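PDB 6EI6: coiled-coil and C2 domain-containing protein 1-like from Drosophila melanogaster, which binds phosphatidylinositol monophosphates and supports ESCRT-dependent endosomal protein sorting, probably by preventing inappropriate polymerisation of the ESCRT-III subunit Shrub. Local coordinates for residues R87-K90 / L96-F99; E43-K48 / K264-D269; E73-T78 / R104-V109. All coordinates share one frame; numbering follows the deposited sequence.

Interaction 1 of 3, residues R87-K90 / L96-F99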
loop_
_atom_site.group_PDB
_atom_site.type_symbol
_atom_site.label_atom_id
_atom_site.label_comp_id
_atom_site.label_asym_id
_atom_site.label_seq_id
_atom_site.Cartn_x
_atom_site.Cartn_y
_atom_site.Cartn_z
ATOM N N ARG A 87 -19.302 -20.729 -4.885
ATOM C CA ARG A 87 -19.514 -20.484 -6.307
ATOM C C ARG A 87 -20.045 -21.731 -7.006
ATOM O O ARG A 87 -20.915 -21.646 -7.883
ATOM C CB ARG A 87 -18.214 -20.015 -6.956
ATOM C CG ARG A 87 -17.847 -18.588 -6.639
ATOM C CD ARG A 87 -16.380 -18.339 -6.880
ATOM N NE ARG A 87 -16.096 -16.905 -6.765
ATOM C CZ ARG A 87 -14.877 -16.357 -6.788
ATOM N NH1 ARG A 87 -13.784 -17.114 -6.928
ATOM N NH2 ARG A 87 -14.759 -15.040 -6.663
ATOM N N TYR A 88 -19.558 -22.905 -6.594
ATOM C CA TYR A 88 -19.985 -24.156 -7.215
ATOM C C TYR A 88 -21.448 -24.465 -6.896
ATOM O O TYR A 88 -22.225 -24.817 -7.793
ATOM C CB TYR A 88 -19.062 -25.292 -6.765
ATOM C CG TYR A 88 -19.551 -26.670 -7.150
ATOM C CD1 TYR A 88 -19.357 -27.165 -8.437
ATOM C CD2 TYR A 88 -20.211 -27.480 -6.224
ATOM C CE1 TYR A 88 -19.811 -28.428 -8.795
ATOM C CE2 TYR A 88 -20.665 -28.735 -6.575
ATOM C CZ TYR A 88 -20.462 -29.199 -7.862
ATOM O OH TYR A 88 -20.914 -30.449 -8.213
ATOM N N SER A 89 -21.846 -24.349 -5.622
ATOM C CA SER A 89 -23.253 -24.523 -5.274
ATOM C C SER A 89 -24.145 -23.611 -6.099
ATOM O O SER A 89 -25.283 -23.975 -6.411
ATOM C CB SER A 89 -23.478 -24.242 -3.791
ATOM O OG SER A 89 -23.556 -22.849 -3.559
ATOM N N LYS A 90 -23.649 -22.420 -6.447
ATOM C CA LYS A 90 -24.421 -21.486 -7.265
ATOM C C LYS A 90 -24.375 -21.858 -8.738
ATOM O O LYS A 90 -25.355 -21.628 -9.449
ATOM C CB LYS A 90 -23.908 -20.047 -7.103
ATOM C CG LYS A 90 -24.164 -19.402 -5.739
ATOM C CD LYS A 90 -23.986 -17.884 -5.802
ATOM C CE LYS A 90 -23.186 -17.340 -4.643
ATOM N NZ LYS A 90 -22.859 -15.882 -4.841
ATOM N N LEU A 96 -27.321 -22.996 -0.804
ATOM C CA LEU A 96 -26.112 -22.413 -0.249
ATOM C C LEU A 96 -25.537 -23.362 0.806
ATOM O O LEU A 96 -26.302 -24.026 1.522
ATOM C CB LEU A 96 -26.448 -21.051 0.377
ATOM C CG LEU A 96 -26.313 -19.722 -0.385
ATOM C CD1 LEU A 96 -25.686 -19.887 -1.743
ATOM C CD2 LEU A 96 -27.682 -19.008 -0.488
ATOM N N PRO A 97 -24.214 -23.479 0.919
ATOM C CA PRO A 97 -23.649 -24.262 2.030
ATOM C C PRO A 97 -23.954 -23.622 3.379
ATOM O O PRO A 97 -23.983 -22.396 3.521
ATOM C CB PRO A 97 -22.142 -24.271 1.736
ATOM C CG PRO A 97 -22.032 -24.029 0.263
ATOM C CD PRO A 97 -23.202 -23.115 -0.084
ATOM N N LYS A 98 -24.219 -24.472 4.361
ATOM C CA LYS A 98 -24.257 -24.047 5.752
ATOM C C LYS A 98 -22.922 -23.443 6.174
ATOM O O LYS A 98 -21.852 -23.856 5.727
ATOM C CB LYS A 98 -24.584 -25.240 6.648
ATOM C CG LYS A 98 -25.965 -25.835 6.379
ATOM C CD LYS A 98 -26.584 -26.366 7.675
ATOM C CE LYS A 98 -26.228 -25.461 8.850
ATOM N NZ LYS A 98 -26.680 -26.080 10.128
ATOM N N PHE A 99 -22.976 -22.477 7.076
ATOM C CA PHE A 99 -21.744 -21.864 7.530
ATOM C C PHE A 99 -21.921 -21.405 8.966
ATOM O O PHE A 99 -23.013 -21.441 9.529
ATOM C CB PHE A 99 -21.353 -20.685 6.627
ATOM C CG PHE A 99 -22.363 -19.587 6.629
ATOM C CD1 PHE A 99 -22.304 -18.570 7.573
ATOM C CD2 PHE A 99 -23.411 -19.594 5.719
ATOM C CE1 PHE A 99 -23.259 -17.568 7.588
ATOM C CE2 PHE A 99 -24.369 -18.580 5.719
ATOM C CZ PHE A 99 -24.298 -17.568 6.649
#

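Interaction 2 of 3, residues E43-K48 / K264-D269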
loop_
_atom_site.group_PDB
_atom_site.type_symbol
_atom_site.label_atom_id
_atom_site.label_comp_id
_atom_site.label_asym_id
_atom_site.label_seq_id
_atom_site.Cartn_x
_atom_site.Cartn_y
_atom_site.Cartn_z
ATOM N N GLU A 43 -20.284 -14.729 -0.527
ATOM C CA GLU A 43 -19.158 -14.690 -1.446
ATOM C C GLU A 43 -18.316 -13.426 -1.242
ATOM O O GLU A 43 -17.079 -13.491 -1.213
ATOM C CB GLU A 43 -19.692 -14.796 -2.867
ATOM C CG GLU A 43 -18.617 -14.974 -3.881
ATOM C CD GLU A 43 -19.157 -15.437 -5.202
ATOM O OE1 GLU A 43 -20.284 -16.019 -5.213
ATOM O OE2 GLU A 43 -18.446 -15.203 -6.211
ATOM N N GLU A 44 -18.966 -12.272 -1.076
ATOM C CA GLU A 44 -18.243 -11.037 -0.768
ATOM C C GLU A 44 -17.404 -11.181 0.491
ATOM O O GLU A 44 -16.233 -10.768 0.524
ATOM C CB GLU A 44 -19.228 -9.884 -0.595
ATOM C CG GLU A 44 -19.865 -9.473 -1.879
ATOM C CD GLU A 44 -18.959 -8.530 -2.659
ATOM O OE1 GLU A 44 -18.187 -7.754 -2.012
ATOM O OE2 GLU A 44 -18.991 -8.586 -3.915
ATOM N N GLN A 45 -18.009 -11.734 1.555
ATOM C CA GLN A 45 -17.296 -11.873 2.811
ATOM C C GLN A 45 -16.054 -12.731 2.635
ATOM O O GLN A 45 -14.978 -12.385 3.144
ATOM C CB GLN A 45 -18.208 -12.468 3.877
ATOM C CG GLN A 45 -17.481 -12.727 5.202
ATOM C CD GLN A 45 -17.236 -11.438 5.971
ATOM O OE1 GLN A 45 -17.999 -10.496 5.843
ATOM N NE2 GLN A 45 -16.169 -11.396 6.774
ATOM N N LEU A 46 -16.181 -13.845 1.902
ATOM C CA LEU A 46 -15.048 -14.739 1.704
ATOM C C LEU A 46 -13.989 -14.077 0.831
ATOM O O LEU A 46 -12.789 -14.188 1.112
ATOM C CB LEU A 46 -15.524 -16.063 1.086
ATOM C CG LEU A 46 -16.359 -16.976 2.001
ATOM C CD1 LEU A 46 -17.085 -18.089 1.204
ATOM C CD2 LEU A 46 -15.497 -17.579 3.116
ATOM N N ALA A 47 -14.418 -13.362 -0.219
ATOM C CA ALA A 47 -13.475 -12.607 -1.040
ATOM C C ALA A 47 -12.716 -11.570 -0.215
ATOM O O ALA A 47 -11.500 -11.409 -0.390
ATOM C CB ALA A 47 -14.194 -11.939 -2.224
ATOM N N LYS A 48 -13.399 -10.874 0.712
ATOM C CA LYS A 48 -12.688 -9.933 1.588
ATOM C C LYS A 48 -11.706 -10.657 2.487
ATOM O O LYS A 48 -10.607 -10.155 2.755
ATOM C CB LYS A 48 -13.651 -9.137 2.461
ATOM C CG LYS A 48 -14.352 -7.985 1.791
ATOM C CD LYS A 48 -15.318 -7.301 2.768
ATOM C CE LYS A 48 -16.187 -6.297 2.033
ATOM N NZ LYS A 48 -16.787 -6.876 0.779
ATOM N N LYS A 264 -15.225 -12.250 13.093
ATOM C CA LYS A 264 -16.298 -13.060 12.556
ATOM C C LYS A 264 -15.848 -13.664 11.227
ATOM O O LYS A 264 -16.343 -13.349 10.153
ATOM C CB LYS A 264 -17.574 -12.248 12.408
ATOM C CG LYS A 264 -17.749 -11.220 13.488
ATOM C CD LYS A 264 -19.198 -10.747 13.585
ATOM C CE LYS A 264 -19.384 -9.397 12.881
ATOM N NZ LYS A 264 -20.820 -8.967 12.890
ATOM N N TRP A 265 -14.886 -14.562 11.307
ATOM C CA TRP A 265 -14.398 -15.240 10.127
ATOM C C TRP A 265 -15.471 -16.204 9.642
ATOM O O TRP A 265 -15.777 -17.195 10.318
ATOM C CB TRP A 265 -13.104 -15.979 10.473
ATOM C CG TRP A 265 -12.224 -16.287 9.325
ATOM C CD1 TRP A 265 -12.028 -17.511 8.749
ATOM C CD2 TRP A 265 -11.356 -15.376 8.642
ATOM N NE1 TRP A 265 -11.099 -17.417 7.743
ATOM C CE2 TRP A 265 -10.666 -16.116 7.663
ATOM C CE3 TRP A 265 -11.085 -14.009 8.776
ATOM C CZ2 TRP A 265 -9.748 -15.531 6.796
ATOM C CZ3 TRP A 265 -10.181 -13.426 7.924
ATOM C CH2 TRP A 265 -9.519 -14.188 6.938
ATOM N N LEU A 266 -16.026 -15.949 8.460
ATOM C CA LEU A 266 -17.002 -16.881 7.905
ATOM C C LEU A 266 -16.277 -18.128 7.409
ATOM O O LEU A 266 -15.272 -18.024 6.706
ATOM C CB LEU A 266 -17.790 -16.222 6.786
ATOM C CG LEU A 266 -19.081 -16.876 6.346
ATOM C CD1 LEU A 266 -20.056 -15.826 5.900
ATOM C CD2 LEU A 266 -18.843 -17.907 5.232
ATOM N N VAL A 267 -16.789 -19.302 7.795
ATOM C CA VAL A 267 -16.214 -20.610 7.472
ATOM C C VAL A 267 -17.365 -21.543 7.113
ATOM O O VAL A 267 -18.361 -21.599 7.838
ATOM C CB VAL A 267 -15.419 -21.186 8.671
ATOM C CG1 VAL A 267 -15.090 -22.670 8.482
ATOM C CG2 VAL A 267 -14.172 -20.388 8.973
ATOM N N LEU A 268 -17.254 -22.280 6.009
ATOM C CA LEU A 268 -18.328 -23.229 5.718
ATOM C C LEU A 268 -18.274 -24.422 6.676
ATOM O O LEU A 268 -17.199 -24.826 7.140
ATOM C CB LEU A 268 -18.240 -23.731 4.284
ATOM C CG LEU A 268 -18.169 -22.625 3.232
ATOM C CD1 LEU A 268 -18.040 -23.220 1.844
ATOM C CD2 LEU A 268 -19.344 -21.664 3.309
ATOM N N ASP A 269 -19.445 -24.966 7.009
ATOM C CA ASP A 269 -19.474 -26.353 7.475
ATOM C C ASP A 269 -19.140 -27.245 6.278
ATOM O O ASP A 269 -19.468 -26.906 5.136
ATOM C CB ASP A 269 -20.849 -26.711 8.055
ATOM C CG ASP A 269 -21.384 -25.673 9.047
ATOM O OD1 ASP A 269 -20.663 -24.711 9.415
ATOM O OD2 ASP A 269 -22.543 -25.834 9.489
#

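Interaction 3 of 3, residues E73-T78 / R104-V109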
loop_
_atom_site.group_PDB
_atom_site.type_symbol
_atom_site.label_atom_id
_atom_site.label_comp_id
_atom_site.label_asym_id
_atom_site.label_seq_id
_atom_site.Cartn_x
_atom_site.Cartn_y
_atom_site.Cartn_z
ATOM N N GLU A 73 -0.597 -17.830 3.667
ATOM C CA GLU A 73 -0.906 -18.482 2.401
ATOM C C GLU A 73 -1.816 -19.681 2.633
ATOM O O GLU A 73 -2.788 -19.885 1.890
ATOM C CB GLU A 73 0.388 -18.885 1.683
ATOM C CG GLU A 73 0.227 -19.837 0.504
ATOM C CD GLU A 73 -0.462 -19.216 -0.729
ATOM O OE1 GLU A 73 -0.859 -18.019 -0.700
ATOM O OE2 GLU A 73 -0.597 -19.944 -1.748
ATOM N N ASN A 74 -1.537 -20.467 3.680
ATOM C CA ASN A 74 -2.381 -21.619 3.991
ATOM C C ASN A 74 -3.784 -21.179 4.399
ATOM O O ASN A 74 -4.773 -21.846 4.074
ATOM C CB ASN A 74 -1.746 -22.452 5.103
ATOM C CG ASN A 74 -0.546 -23.248 4.631
ATOM O OD1 ASN A 74 -0.566 -23.837 3.561
ATOM N ND2 ASN A 74 0.499 -23.280 5.443
ATOM N N LEU A 75 -3.890 -20.074 5.139
ATOM C CA LEU A 75 -5.199 -19.504 5.440
ATOM C C LEU A 75 -5.929 -19.084 4.159
ATOM O O LEU A 75 -7.107 -19.418 3.964
ATOM C CB LEU A 75 -5.012 -18.332 6.392
ATOM C CG LEU A 75 -6.194 -17.766 7.164
ATOM C CD1 LEU A 75 -6.957 -18.818 7.972
ATOM C CD2 LEU A 75 -5.681 -16.636 8.056
ATOM N N ALA A 76 -5.227 -18.394 3.251
ATOM C CA ALA A 76 -5.790 -18.074 1.941
ATOM C C ALA A 76 -6.313 -19.318 1.230
ATOM O O ALA A 76 -7.415 -19.300 0.669
ATOM C CB ALA A 76 -4.745 -17.371 1.077
ATOM N N LEU A 77 -5.535 -20.404 1.237
ATOM C CA LEU A 77 -5.978 -21.636 0.592
ATOM C C LEU A 77 -7.331 -22.099 1.135
ATOM O O LEU A 77 -8.232 -22.442 0.362
ATOM C CB LEU A 77 -4.921 -22.741 0.760
ATOM C CG LEU A 77 -3.567 -22.593 0.031
ATOM C CD1 LEU A 77 -2.806 -23.951 0.012
ATOM C CD2 LEU A 77 -3.691 -21.997 -1.405
ATOM N N THR A 78 -7.505 -22.099 2.462
ATOM C CA THR A 78 -8.772 -22.579 3.001
ATOM C C THR A 78 -9.915 -21.626 2.672
ATOM O O THR A 78 -11.036 -22.078 2.423
ATOM C CB THR A 78 -8.682 -22.808 4.523
ATOM O OG1 THR A 78 -8.495 -21.554 5.199
ATOM C CG2 THR A 78 -7.522 -23.692 4.840
ATOM N N ARG A 104 -9.955 -15.456 13.737
ATOM C CA ARG A 104 -8.615 -15.654 13.218
ATOM C C ARG A 104 -7.733 -14.554 13.773
ATOM O O ARG A 104 -8.127 -13.385 13.758
ATOM C CB ARG A 104 -8.597 -15.613 11.691
ATOM C CG ARG A 104 -9.236 -16.801 11.057
ATOM C CD ARG A 104 -8.472 -18.062 11.414
ATOM N NE ARG A 104 -9.103 -19.205 10.772
ATOM C CZ ARG A 104 -10.142 -19.864 11.274
ATOM N NH1 ARG A 104 -10.649 -19.515 12.449
ATOM N NH2 ARG A 104 -10.658 -20.886 10.604
ATOM N N SER A 105 -6.548 -14.922 14.260
ATOM C CA SER A 105 -5.607 -13.939 14.784
ATOM C C SER A 105 -4.778 -13.424 13.615
ATOM O O SER A 105 -3.883 -14.111 13.121
ATOM C CB SER A 105 -4.729 -14.560 15.862
ATOM O OG SER A 105 -5.478 -15.453 16.680
ATOM N N PHE A 106 -5.124 -12.253 13.113
ATOM C CA PHE A 106 -4.159 -11.440 12.394
ATOM C C PHE A 106 -3.592 -10.492 13.424
ATOM O O PHE A 106 -4.257 -10.161 14.416
ATOM C CB PHE A 106 -4.787 -10.654 11.246
ATOM C CG PHE A 106 -5.311 -11.517 10.119
ATOM C CD1 PHE A 106 -6.214 -12.544 10.364
ATOM C CD2 PHE A 106 -4.906 -11.291 8.812
ATOM C CE1 PHE A 106 -6.697 -13.336 9.325
ATOM C CE2 PHE A 106 -5.386 -12.086 7.761
ATOM C CZ PHE A 106 -6.281 -13.105 8.024
ATOM N N ASN A 107 -2.355 -10.081 13.235
ATOM C CA ASN A 107 -1.867 -9.188 14.273
ATOM C C ASN A 107 -1.762 -7.784 13.706
ATOM O O ASN A 107 -0.675 -7.199 13.693
ATOM C CB ASN A 107 -0.536 -9.675 14.828
ATOM C CG ASN A 107 -0.194 -9.033 16.145
ATOM O OD1 ASN A 107 -1.028 -8.377 16.772
ATOM N ND2 ASN A 107 1.042 -9.202 16.569
ATOM N N ILE A 108 -2.895 -7.250 13.235
ATOM C CA ILE A 108 -2.866 -6.095 12.336
ATOM C C ILE A 108 -2.245 -4.889 13.026
ATOM O O ILE A 108 -1.514 -4.106 12.401
ATOM C CB ILE A 108 -4.280 -5.779 11.806
ATOM C CG1 ILE A 108 -4.799 -6.952 10.982
ATOM C CG2 ILE A 108 -4.279 -4.489 10.962
ATOM C CD1 ILE A 108 -6.287 -7.149 11.119
ATOM N N VAL A 109 -2.498 -4.734 14.329
ATOM C CA VAL A 109 -2.011 -3.573 15.068
ATOM C C VAL A 109 -0.489 -3.558 15.230
ATOM O O VAL A 109 0.069 -2.519 15.602
ATOM C CB VAL A 109 -2.820 -3.526 16.392
ATOM C CG1 VAL A 109 -2.072 -2.868 17.543
ATOM C CG2 VAL A 109 -4.151 -2.799 16.166
#

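Interaction 1 of 3, residues R87-K90 / L96-F99
Where the chain leaves helix 66-91 and doubles back toward strand 99-102, Ser89 in the last turns of the helix meets Leu96 and Pro97 in the returning loop. The two backbones come close, with the CA atoms of Ser89 and Leu96 6.2 Å apart. Ser89 faces the loop, and the ring of Pro97 presents its CD to it: Pro97 CD lies 3.5 Å from Ser89 OG and 3.9 Å from Ser89 CB. Leu96 starts out from a CB turned away from the helix, but its CD1 methyl swings back over the same hydroxyl, 4.1 Å from Ser89 OG. Leu96 CD1 also lies 4.3 Å from Lys90 CG. The rest of the Lys90 chain runs on to Glu43 of helix 34-62, where NZ makes a salt bridge; Arg87 reaches the same carboxylate. Leu96 also touches Ile35 and Met42 of helix 34-62, and Pro97 touches Leu268. The Ser89 hydroxyl sits between the backbone N and the carbonyl carbon (chi1 80°), which lets it hydrogen-bond back to Val86 O, one turn earlier. This hydroxyl, on a buried residue, thus has its partner inside its own helix, and the turn closes with plain van der Waals contact between a small side chain, a proline ring and a methyl, while the ammonium of Lys90 pairs with Glu43.

Interaction 2 of 3, residues E43-K48 / K264-D269
Leu266 points from its strand toward helix 34-62 and is met there by two neighbouring side chains, Gln45 and Leu46, at different angles. Gln45 slants across it: with CG anti to the backbone N (chi1 176°), the chain is carried out to Leu266, where Gln45 CG lies 3.8 Å from Leu266 CB, with Leu266 CD1 only a little farther off. The chain then bends at chi2 (75°), carrying the amide off along the helix, where NE2 bonds to Gln49 OE1; the 3.9 Å from Gln45 NE2 to Lys264 O is too long to count as a bond. Leu46 lies nearly perpendicular to Leu266. Leu46 CD2 touches twice, 4.0 Å from Leu266 CD2 and 3.6 Å from the backbone O of Leu266. The side chains meet through methyls and methylenes, with the Leu266 carbonyl as the one polar atom that Leu46 touches. The polar link comes one turn on, where Gln49 OE1 also accepts the backbone N-H of Leu266. Around this core, Leu46 reaches Val86 of helix 66-91, Asp82 of that helix takes the N-H of Leu268, and Leu266 packs on Phe99 of strand 99-102, the antiparallel partner that pairs with 265-268 and lies with it against the helical hairpin.

Interaction 3 of 3, residues E73-T78 / R104-V109
Leu75 pushes its forked end between two side chains of the loop, Arg104 and Phe106, and these three make the whole contact. Leu75 CD1 comes in at the edge of the Arg104 guanidinium, close to its plane, 3.5 Å from Arg104 NE and 3.8 Å from Arg104 CD. Leu75 CD2 lies obliquely against the Phe106 ring, 3.6 Å from CZ and 3.7 Å from CE1 of that ring; the two side chains come from opposite directions. The leucine CG lies anti to the backbone N (chi1 -164°), directing the fork toward the loop, one branch to each partner. With an alanine here both methyls are gone, and the Arg104 chain and the Phe106 ring would probably lose their cover from this helix and be freer to shift. Segment 104-109 lies in the connection from strand 99-102 to strand 119-128, the first strand of the C2 beta-sandwich, and the contact lays its start along the helical hairpin. Phe106 is the more closely surrounded of the two: its ring also meets Phe72 edge-to-face, touches Met52 and Thr56 of helix 34-62, and abuts Trp265 with planes about 40° apart. Arg104 also packs on Trp265 and Val267, but it leads outward to the partly exposed margin. Its chain bends at chi2 (-63°), and NH2 ends in a salt bridge to Glu102, which probably offsets its charge. The backbones stay well apart, 9.3 Å between the CA atoms of Leu75 and Arg104. On the solvent side, Thr78 OG1 turns back to Leu75 O, 2.8 Å away, and a di(hydroxyethyl)ether, probably from the crystallisation liquor, sits about 5 Å from the Arg104 side chain.

This chain is the C-terminal part of the longer protein, holding the C2 domain and a hairpin of helices 34-62 and 66-91. All three contacts belong to the hairpin and what packs on it. Interactions 1 and 3 share helix 66-91, with centres about 22 Å apart; interaction 2, on helix 34-62, stands between them, its centre about 11 Å and 13 Å from theirs. Along the chain, 87-90/96-99 falls within the span of 73-78/104-109, and that within 43-48/264-269. Interaction 2 touches both others, through Lys90 with Glu43, Lys98 with Asp269, and Trp265 with Arg104 and Phe106. The chain segments entering and leaving the C2 domain are thus both tied to the hairpin.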